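Local coordinates for alpha-rhamnosidase (Dictyoglomus thermophilum, PDB 6I60), which probably hydrolyses terminal non-reducing alpha-L-rhamnose residues in alpha-L-rhamnosides, as a multidomain bacterial glycoside hydrolase, at residues K663-F668 with L730-E735; Y766-L771 with E778-I783; Y338-P343 with Y530-R535. All blocks are in the same frame, centred on the assembly; numbering follows the deposited sequence.

Contact 1: residues K663-F668 with L730-E735; sequences KIKSAF and LNLVPE
L732 reaches across to helix 651-672 and lays one of its methyls on the aromatic ring of F668. The methyl is CD1, which sits over a face of the ring, 3.9 Å from its centroid and 20° off the ring normal, a CH-pi contact. It is displaced toward the rim on the CD1-CE1 side, where L732 CD1 is 3.7 Å from F668 CD1, and the two side chains run at about a right angle to each other. The other branch of the leucine reaches K665, one turn earlier on the helix: L732 CD2 comes within 4.1 Å of K665 CB, so the fork spans the turn from the lysine to the phenylalanine. With CG opposite its own backbone N (chi1 -178°), F668 holds its ring out from the helix to meet this methyl. The lysine chain bends at its last two torsions, and K665 NZ ends 6.4 Å from E735 OE1, too far for a salt bridge.

Both segments belong to the six-hairpin glycosidase domain, whose helical hairpins form an (alpha/alpha)6 barrel, as in other six-hairpin glycosidases; here the turn leaving helix 722-729 is packed on a helix more than sixty residues earlier in the chain. Helix 722-729 gives way at N731, whose positive phi (59°) swings the chain round and delivers L732 to its partner.

Farther out, P727 of helix 722-729 touches both F668 and L732, and F672 meets the F668 ring edge-to-face. L628 of helix 626-648 also packs on F668. The backbone of the turn is held as well, since L732 O accepts a hydrogen bond from N669 ND2, one residue beyond F668.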
loop_
_atom_site.group_PDB
_atom_site.type_symbol
_atom_site.label_atom_id
_atom_site.label_comp_id
_atom_site.label_asym_id
_atom_site.label_seq_id
_atom_site.Cartn_x
_atom_site.Cartn_y
_atom_site.Cartn_z
ATOM N N LYS A 663 -15.033 -20.629 22.984
ATOM C CA LYS A 663 -14.904 -20.216 24.338
ATOM C C LYS A 663 -15.140 -18.708 24.441
ATOM O O LYS A 663 -15.837 -18.257 25.279
ATOM C CB LYS A 663 -13.550 -20.681 24.908
ATOM N N ILE A 664 -14.561 -17.944 23.550
ATOM C CA ILE A 664 -14.651 -16.516 23.530
ATOM C C ILE A 664 -16.068 -16.033 23.342
ATOM O O ILE A 664 -16.608 -15.406 24.201
ATOM C CB ILE A 664 -13.613 -15.992 22.556
ATOM C CG1 ILE A 664 -12.340 -16.744 22.806
ATOM C CG2 ILE A 664 -13.303 -14.564 22.819
ATOM C CD1 ILE A 664 -11.191 -16.337 21.965
ATOM N N LYS A 665 -16.670 -16.267 22.212
ATOM C CA LYS A 665 -18.082 -15.933 22.069
ATOM C C LYS A 665 -18.835 -16.076 23.388
ATOM O O LYS A 665 -19.437 -15.115 23.882
ATOM C CB LYS A 665 -18.693 -16.835 20.992
ATOM C CG LYS A 665 -20.188 -16.711 20.803
ATOM C CD LYS A 665 -20.582 -17.188 19.412
ATOM C CE LYS A 665 -21.963 -17.826 19.405
ATOM N NZ LYS A 665 -21.896 -19.318 19.437
ATOM N N SER A 666 -18.817 -17.277 23.973
ATOM C CA SER A 666 -19.605 -17.522 25.180
ATOM C C SER A 666 -19.128 -16.661 26.342
ATOM O O SER A 666 -19.937 -16.206 27.159
ATOM C CB SER A 666 -19.557 -19.003 25.554
ATOM O OG SER A 666 -18.232 -19.503 25.504
ATOM N N ALA A 667 -17.819 -16.423 26.433
ATOM C CA ALA A 667 -17.302 -15.517 27.451
ATOM C C ALA A 667 -17.550 -14.059 27.087
ATOM O O ALA A 667 -17.738 -13.222 27.978
ATOM C CB ALA A 667 -15.808 -15.764 27.665
ATOM N N PHE A 668 -17.550 -13.740 25.790
ATOM C CA PHE A 668 -17.879 -12.390 25.343
ATOM C C PHE A 668 -19.313 -12.029 25.703
ATOM O O PHE A 668 -19.589 -10.908 26.147
ATOM C CB PHE A 668 -17.656 -12.285 23.832
ATOM C CG PHE A 668 -17.923 -10.928 23.254
ATOM C CD1 PHE A 668 -19.164 -10.620 22.721
ATOM C CD2 PHE A 668 -16.921 -9.973 23.204
ATOM C CE1 PHE A 668 -19.411 -9.377 22.174
ATOM C CE2 PHE A 668 -17.162 -8.728 22.656
ATOM C CZ PHE A 668 -18.411 -8.429 22.140
ATOM N N LEU A 730 -19.267 -10.070 13.617
ATOM C CA LEU A 730 -18.828 -11.454 13.732
ATOM C C LEU A 730 -19.939 -12.390 14.195
ATOM O O LEU A 730 -19.684 -13.586 14.372
ATOM C CB LEU A 730 -17.634 -11.546 14.688
ATOM C CG LEU A 730 -16.374 -10.796 14.242
ATOM C CD1 LEU A 730 -15.240 -10.990 15.238
ATOM C CD2 LEU A 730 -15.944 -11.224 12.845
ATOM N N ASN A 731 -21.150 -11.871 14.397
ATOM C CA ASN A 731 -22.325 -12.666 14.756
ATOM C C ASN A 731 -22.100 -13.429 16.064
ATOM O O ASN A 731 -22.235 -14.652 16.141
ATOM C CB ASN A 731 -22.713 -13.611 13.613
ATOM C CG ASN A 731 -23.418 -12.888 12.480
ATOM O OD1 ASN A 731 -23.746 -13.485 11.454
ATOM N ND2 ASN A 731 -23.655 -11.590 12.660
ATOM N N LEU A 732 -21.750 -12.672 17.100
ATOM C CA LEU A 732 -21.651 -13.197 18.453
ATOM C C LEU A 732 -22.960 -13.086 19.223
ATOM O O LEU A 732 -23.049 -13.608 20.340
ATOM C CB LEU A 732 -20.548 -12.467 19.225
ATOM C CG LEU A 732 -19.211 -12.312 18.504
ATOM C CD1 LEU A 732 -18.345 -11.262 19.185
ATOM C CD2 LEU A 732 -18.502 -13.649 18.457
ATOM N N VAL A 733 -23.961 -12.426 18.658
ATOM C CA VAL A 733 -25.237 -12.232 19.350
ATOM C C VAL A 733 -26.023 -13.538 19.309
ATOM O O VAL A 733 -26.118 -14.161 18.238
ATOM C CB VAL A 733 -26.028 -11.096 18.706
ATOM C CG1 VAL A 733 -27.144 -10.635 19.631
ATOM C CG2 VAL A 733 -25.105 -9.935 18.349
ATOM N N PRO A 734 -26.575 -13.993 20.434
ATOM C CA PRO A 734 -27.454 -15.166 20.397
ATOM C C PRO A 734 -28.653 -14.920 19.495
ATOM O O PRO A 734 -29.154 -13.799 19.381
ATOM C CB PRO A 734 -27.876 -15.341 21.860
ATOM C CG PRO A 734 -26.790 -14.679 22.647
ATOM C CD PRO A 734 -26.333 -13.523 21.809
ATOM N N GLU A 735 -29.112 -15.996 18.851
ATOM C CA GLU A 735 -30.192 -15.888 17.873
ATOM C C GLU A 735 -31.469 -15.330 18.488
ATOM O O GLU A 735 -32.265 -14.692 17.789
ATOM C CB GLU A 735 -30.457 -17.257 17.244
ATOM C CG GLU A 735 -30.467 -18.412 18.245
ATOM C CD GLU A 735 -29.083 -18.996 18.501
ATOM O OE1 GLU A 735 -28.096 -18.228 18.511
ATOM O OE2 GLU A 735 -28.983 -20.227 18.698
#

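Contact 2: residues Y766-L771 with E778-I783; sequences YIFDVL and EVAYKI
L771 puts a single methyl, CD1, into a cluster of three side chains on helix 777-784. This CD1 lies 3.9 Å from A780 CB and 4.0 Å from I783 CD1, with V779 CG1 slightly farther off at 4.3 Å. The leucine and I783 side chains run roughly perpendicular, meeting through their end methyls.

One turn earlier, F768 also reaches the A780 methyl. Its first bond does not aim at the partner helix, yet a chi1 of -66° carries the ring end nearer to it. F768 CD1 touches A780 CB at 3.9 Å, and the ring edge also faces the A780 backbone, the carbonyl O lying in the plane of the ring 3.9 Å from F768 CE1. The same CE1 meets I783 CG2 at 3.9 Å. I783 thus divides its two branches between two partners: CG2, opposite the backbone N, goes to the phenylalanine, while CG1 (chi1 -72°) turns its terminal CD1 to the leucine. F768 and L771 both touch the small A780 methyl, from directions roughly at right angles, and the two backbones come as near as 5.7 Å between F768 CA and A780 CA.

The two helices form a helical hairpin within the six-hairpin glycosidase domain, their axes 8.9 Å apart at an angle of 147°, so roughly antiparallel. I749 of helix 738-750 packs on V779 and I783, whereas W829 of helix 826-835 touches F768 and A780.

No hydrogen bond or ion pair links the segments, and every residue in contact is buried, which implies that cohesion here comes from exclusion of water and from the fit of apolar groups.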
loop_
_atom_site.group_PDB
_atom_site.type_symbol
_atom_site.label_atom_id
_atom_site.label_comp_id
_atom_site.label_asym_id
_atom_site.label_seq_id
_atom_site.Cartn_x
_atom_site.Cartn_y
_atom_site.Cartn_z
ATOM N N TYR A 766 -16.883 -1.484 10.305
ATOM C CA TYR A 766 -17.855 -2.568 10.337
ATOM C C TYR A 766 -19.306 -2.109 10.321
ATOM O O TYR A 766 -20.183 -2.922 10.014
ATOM C CB TYR A 766 -17.644 -3.442 11.584
ATOM C CG TYR A 766 -16.244 -3.992 11.744
ATOM C CD1 TYR A 766 -15.767 -4.990 10.902
ATOM C CD2 TYR A 766 -15.403 -3.523 12.745
ATOM C CE1 TYR A 766 -14.489 -5.500 11.048
ATOM C CE2 TYR A 766 -14.123 -4.027 12.899
ATOM C CZ TYR A 766 -13.671 -5.014 12.049
ATOM O OH TYR A 766 -12.399 -5.518 12.199
ATOM N N ILE A 767 -19.583 -0.842 10.637
ATOM C CA ILE A 767 -20.965 -0.419 10.842
ATOM C C ILE A 767 -21.750 -0.452 9.534
ATOM O O ILE A 767 -22.923 -0.841 9.513
ATOM C CB ILE A 767 -21.011 0.974 11.497
ATOM C CG1 ILE A 767 -22.460 1.420 11.703
ATOM C CG2 ILE A 767 -20.243 1.989 10.667
ATOM C CD1 ILE A 767 -22.671 2.253 12.947
ATOM N N PHE A 768 -21.123 -0.059 8.422
ATOM C CA PHE A 768 -21.849 -0.021 7.156
ATOM C C PHE A 768 -22.197 -1.423 6.674
ATOM O O PHE A 768 -23.285 -1.645 6.130
ATOM C CB PHE A 768 -21.030 0.722 6.101
ATOM C CG PHE A 768 -20.834 2.175 6.405
ATOM C CD1 PHE A 768 -21.834 3.091 6.137
ATOM C CD2 PHE A 768 -19.652 2.623 6.968
ATOM C CE1 PHE A 768 -21.659 4.431 6.422
ATOM C CE2 PHE A 768 -19.470 3.960 7.253
ATOM C CZ PHE A 768 -20.474 4.866 6.980
ATOM N N ASP A 769 -21.287 -2.381 6.867
ATOM C CA ASP A 769 -21.563 -3.755 6.462
ATOM C C ASP A 769 -22.595 -4.415 7.369
ATOM O O ASP A 769 -23.354 -5.278 6.913
ATOM C CB ASP A 769 -20.268 -4.567 6.449
ATOM C CG ASP A 769 -19.358 -4.194 5.294
ATOM O OD1 ASP A 769 -19.860 -4.055 4.158
ATOM O OD2 ASP A 769 -18.138 -4.044 5.519
ATOM N N VAL A 770 -22.643 -4.029 8.646
ATOM C CA VAL A 770 -23.606 -4.628 9.565
ATOM C C VAL A 770 -25.028 -4.252 9.165
ATOM O O VAL A 770 -25.911 -5.114 9.072
ATOM C CB VAL A 770 -23.297 -4.214 11.017
ATOM C CG1 VAL A 770 -24.536 -4.364 11.887
ATOM C CG2 VAL A 770 -22.153 -5.047 11.578
ATOM N N LEU A 771 -25.272 -2.962 8.916
ATOM C CA LEU A 771 -26.605 -2.537 8.496
ATOM C C LEU A 771 -26.975 -3.109 7.134
ATOM O O LEU A 771 -28.144 -3.431 6.895
ATOM C CB LEU A 771 -26.694 -1.010 8.467
ATOM C CG LEU A 771 -26.032 -0.241 9.611
ATOM C CD1 LEU A 771 -25.877 1.230 9.250
ATOM C CD2 LEU A 771 -26.817 -0.400 10.902
ATOM N N GLU A 778 -30.606 1.293 3.505
ATOM C CA GLU A 778 -31.081 2.668 3.402
ATOM C C GLU A 778 -30.563 3.526 4.549
ATOM O O GLU A 778 -30.291 4.717 4.356
ATOM C CB GLU A 778 -32.609 2.701 3.366
ATOM C CG GLU A 778 -33.222 1.961 2.185
ATOM C CD GLU A 778 -33.056 2.711 0.875
ATOM O OE1 GLU A 778 -32.753 3.924 0.913
ATOM O OE2 GLU A 778 -33.228 2.083 -0.194
ATOM N N VAL A 779 -30.425 2.944 5.742
ATOM C CA VAL A 779 -29.882 3.685 6.876
ATOM C C VAL A 779 -28.413 4.010 6.645
ATOM O O VAL A 779 -27.952 5.118 6.944
ATOM C CB VAL A 779 -30.094 2.888 8.177
ATOM C CG1 VAL A 779 -29.439 3.597 9.353
ATOM C CG2 VAL A 779 -31.580 2.669 8.431
ATOM N N ALA A 780 -27.655 3.057 6.101
ATOM C CA ALA A 780 -26.238 3.293 5.848
ATOM C C ALA A 780 -26.036 4.370 4.789
ATOM O O ALA A 780 -25.128 5.201 4.907
ATOM C CB ALA A 780 -25.557 1.990 5.430
ATOM N N TYR A 781 -26.874 4.373 3.749
ATOM C CA TYR A 781 -26.760 5.396 2.716
ATOM C C TYR A 781 -27.073 6.780 3.271
ATOM O O TYR A 781 -26.417 7.764 2.906
ATOM C CB TYR A 781 -27.683 5.064 1.546
ATOM C CG TYR A 781 -27.637 6.075 0.423
ATOM C CD1 TYR A 781 -26.638 6.027 -0.537
ATOM C CD2 TYR A 781 -28.594 7.078 0.324
ATOM C CE1 TYR A 781 -26.589 6.949 -1.565
ATOM C CE2 TYR A 781 -28.553 8.006 -0.699
ATOM C CZ TYR A 781 -27.550 7.936 -1.642
ATOM O OH TYR A 781 -27.501 8.855 -2.666
ATOM N N LYS A 782 -28.073 6.878 4.153
ATOM C CA LYS A 782 -28.410 8.169 4.744
ATOM C C LYS A 782 -27.298 8.676 5.650
ATOM O O LYS A 782 -27.147 9.891 5.824
ATOM C CB LYS A 782 -29.724 8.069 5.517
ATOM C CG LYS A 782 -30.967 8.217 4.648
ATOM C CD LYS A 782 -32.164 8.696 5.457
ATOM C CE LYS A 782 -31.983 10.136 5.911
ATOM N NZ LYS A 782 -33.258 10.905 5.846
ATOM N N ILE A 783 -26.516 7.767 6.236
ATOM C CA ILE A 783 -25.364 8.180 7.029
ATOM C C ILE A 783 -24.288 8.773 6.129
ATOM O O ILE A 783 -23.695 9.811 6.447
ATOM C CB ILE A 783 -24.831 6.989 7.845
ATOM C CG1 ILE A 783 -25.794 6.648 8.984
ATOM C CG2 ILE A 783 -23.446 7.283 8.392
ATOM C CD1 ILE A 783 -25.709 5.208 9.445
#

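Contact 3: residues Y338-P343 with Y530-R535; sequences YSEIYP and YLNDIR
E340 and N532 meet through their polar ends, the carboxylate of a loop residue receiving the side-chain amide of a helix residue. The hydrogen bond runs from N532 ND2 to E340 OE1 over 3.0 Å and is nearly straight, with 166° at the hydrogen. The oxygen lies almost in the amide plane of the asparagine, but the donor reaches it from 43° above the carboxylate plane, and the two flat groups are turned 55° against each other. A bend at chi2 steers the glutamate chain on its way to the helix.

An arginine joins this bond. E340 OE1 also takes a salt bridge from R226 NH1, so the same oxygen is gripped twice, and R226 NH2 pairs with D533 OD1 on the helix. R226 therefore joins both segments and probably offsets the like charges of E340 and D533.

No apolar pair links the segments; L228 of strand 226-233 packs on E340 instead. Within the helix, the R535 guanidinium has N532 CA over its face.

Segment 338-343 belongs to the N-terminal rhamnosidase domain and helix 524-535 to the six-hairpin glycosidase domain, so this is a polar interdomain junction, joining a loop that follows an edge strand of a beta-sheet to the helical glycosidase domain of a multidomain rhamnosidase.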
loop_
_atom_site.group_PDB
_atom_site.type_symbol
_atom_site.label_atom_id
_atom_site.label_comp_id
_atom_site.label_asym_id
_atom_site.label_seq_id
_atom_site.Cartn_x
_atom_site.Cartn_y
_atom_site.Cartn_z
ATOM N N TYR A 338 18.484 -8.363 1.468
ATOM C CA TYR A 338 17.520 -9.055 0.626
ATOM C C TYR A 338 17.049 -8.125 -0.484
ATOM O O TYR A 338 17.245 -6.908 -0.435
ATOM C CB TYR A 338 16.328 -9.543 1.460
ATOM C CG TYR A 338 15.562 -10.701 0.863
ATOM C CD1 TYR A 338 16.142 -11.957 0.743
ATOM C CD2 TYR A 338 14.249 -10.543 0.437
ATOM C CE1 TYR A 338 15.440 -13.022 0.206
ATOM C CE2 TYR A 338 13.538 -11.600 -0.101
ATOM C CZ TYR A 338 14.138 -12.837 -0.213
ATOM O OH TYR A 338 13.436 -13.891 -0.748
ATOM N N SER A 339 16.414 -8.710 -1.497
ATOM C CA SER A 339 15.872 -7.957 -2.628
ATOM C C SER A 339 14.428 -8.394 -2.849
ATOM O O SER A 339 14.171 -9.409 -3.504
ATOM C CB SER A 339 16.709 -8.164 -3.885
ATOM O OG SER A 339 16.195 -7.401 -4.964
ATOM N N GLU A 340 13.490 -7.624 -2.307
ATOM C CA GLU A 340 12.072 -7.905 -2.473
ATOM C C GLU A 340 11.544 -7.204 -3.716
ATOM O O GLU A 340 11.968 -6.092 -4.044
ATOM C CB GLU A 340 11.283 -7.458 -1.242
ATOM C CG GLU A 340 11.631 -8.215 0.030
ATOM C CD GLU A 340 10.446 -8.356 0.962
ATOM O OE1 GLU A 340 10.594 -8.058 2.166
ATOM O OE2 GLU A 340 9.364 -8.765 0.489
ATOM N N ILE A 341 10.621 -7.864 -4.408
ATOM C CA ILE A 341 9.986 -7.316 -5.599
ATOM C C ILE A 341 8.685 -6.663 -5.147
ATOM O O ILE A 341 7.704 -7.344 -4.836
ATOM C CB ILE A 341 9.746 -8.388 -6.664
ATOM C CG1 ILE A 341 10.996 -9.255 -6.840
ATOM C CG2 ILE A 341 9.353 -7.741 -7.983
ATOM C CD1 ILE A 341 12.110 -8.579 -7.605
ATOM N N TYR A 342 8.680 -5.337 -5.103
ATOM C CA TYR A 342 7.522 -4.572 -4.668
ATOM C C TYR A 342 7.598 -3.195 -5.304
ATOM O O TYR A 342 8.684 -2.744 -5.686
ATOM C CB TYR A 342 7.458 -4.469 -3.138
ATOM C CG TYR A 342 8.448 -3.508 -2.516
ATOM C CD1 TYR A 342 9.814 -3.643 -2.735
ATOM C CD2 TYR A 342 8.017 -2.477 -1.689
ATOM C CE1 TYR A 342 10.721 -2.771 -2.160
ATOM C CE2 TYR A 342 8.918 -1.600 -1.108
ATOM C CZ TYR A 342 10.269 -1.754 -1.349
ATOM O OH TYR A 342 11.173 -0.889 -0.778
ATOM N N PRO A 343 6.466 -2.511 -5.454
ATOM C CA PRO A 343 6.474 -1.188 -6.088
ATOM C C PRO A 343 7.330 -0.207 -5.306
ATOM O O PRO A 343 7.166 -0.056 -4.087
ATOM C CB PRO A 343 4.993 -0.777 -6.069
ATOM C CG PRO A 343 4.248 -2.068 -6.006
ATOM C CD PRO A 343 5.098 -2.985 -5.180
ATOM N N TYR A 530 5.398 -5.690 3.509
ATOM C CA TYR A 530 5.017 -5.226 4.839
ATOM C C TYR A 530 4.767 -6.396 5.781
ATOM O O TYR A 530 5.060 -6.309 6.980
ATOM C CB TYR A 530 3.779 -4.332 4.755
ATOM C CG TYR A 530 3.453 -3.637 6.058
ATOM C CD1 TYR A 530 4.397 -2.844 6.700
ATOM C CD2 TYR A 530 2.204 -3.779 6.651
ATOM C CE1 TYR A 530 4.104 -2.206 7.894
ATOM C CE2 TYR A 530 1.903 -3.145 7.846
ATOM C CZ TYR A 530 2.856 -2.360 8.463
ATOM O OH TYR A 530 2.562 -1.730 9.651
ATOM N N LEU A 531 4.215 -7.495 5.259
ATOM C CA LEU A 531 4.039 -8.689 6.079
ATOM C C LEU A 531 5.376 -9.220 6.571
ATOM O O LEU A 531 5.461 -9.763 7.679
ATOM C CB LEU A 531 3.292 -9.764 5.289
ATOM C CG LEU A 531 1.766 -9.687 5.340
ATOM C CD1 LEU A 531 1.141 -10.828 4.552
ATOM C CD2 LEU A 531 1.283 -9.693 6.783
ATOM N N ASN A 532 6.428 -9.073 5.766
ATOM C CA ASN A 532 7.763 -9.423 6.234
ATOM C C ASN A 532 8.217 -8.481 7.341
ATOM O O ASN A 532 8.886 -8.907 8.288
ATOM C CB ASN A 532 8.754 -9.401 5.071
ATOM C CG ASN A 532 8.642 -10.624 4.185
ATOM O OD1 ASN A 532 8.173 -11.679 4.614
ATOM N ND2 ASN A 532 9.073 -10.489 2.937
ATOM N N ASP A 533 7.872 -7.193 7.230
ATOM C CA ASP A 533 8.258 -6.230 8.258
ATOM C C ASP A 533 7.644 -6.589 9.605
ATOM O O ASP A 533 8.295 -6.457 10.648
ATOM C CB ASP A 533 7.844 -4.819 7.842
ATOM C CG ASP A 533 8.649 -4.295 6.667
ATOM O OD1 ASP A 533 9.639 -4.953 6.281
ATOM O OD2 ASP A 533 8.289 -3.226 6.129
ATOM N N ILE A 534 6.389 -7.041 9.600
ATOM C CA ILE A 534 5.759 -7.499 10.832
ATOM C C ILE A 534 6.450 -8.756 11.344
ATOM O O ILE A 534 6.633 -8.934 12.555
ATOM C CB ILE A 534 4.254 -7.726 10.601
ATOM C CG1 ILE A 534 3.583 -6.417 10.185
ATOM C CG2 ILE A 534 3.595 -8.301 11.844
ATOM C CD1 ILE A 534 2.559 -6.582 9.090
ATOM N N ARG A 535 6.855 -9.642 10.431
ATOM C CA ARG A 535 7.583 -10.841 10.830
ATOM C C ARG A 535 8.945 -10.490 11.417
ATOM O O ARG A 535 9.413 -11.151 12.352
ATOM C CB ARG A 535 7.734 -11.776 9.630
ATOM C CG ARG A 535 8.370 -13.117 9.949
ATOM C CD ARG A 535 9.177 -13.628 8.768
ATOM N NE ARG A 535 10.171 -12.655 8.320
ATOM C CZ ARG A 535 10.503 -12.456 7.047
ATOM N NH1 ARG A 535 9.917 -13.166 6.091
ATOM N NH2 ARG A 535 11.419 -11.550 6.731
#

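From the N terminus, the first loop to be closed is that of contact 3, which spans 186 residues and ties the loop after strand 336-338 to helix 524-535, joining the N-terminal rhamnosidase region to the six-hairpin glycosidase domain. Contact 1 follows, bringing the turn after helix 722-729 back to helix 651-672 across 61 residues, some of them not modelled. Contact 2 closes last and bridges merely six residues within a local hairpin. The three loops come in series, with no nesting or crossing. Contacts 1 and 2 share the glycosidase domain, their centres 22 Å apart, whereas the centre of contact 3 is about 36 Å from that of contact 1 and 35 Å from that of contact 2.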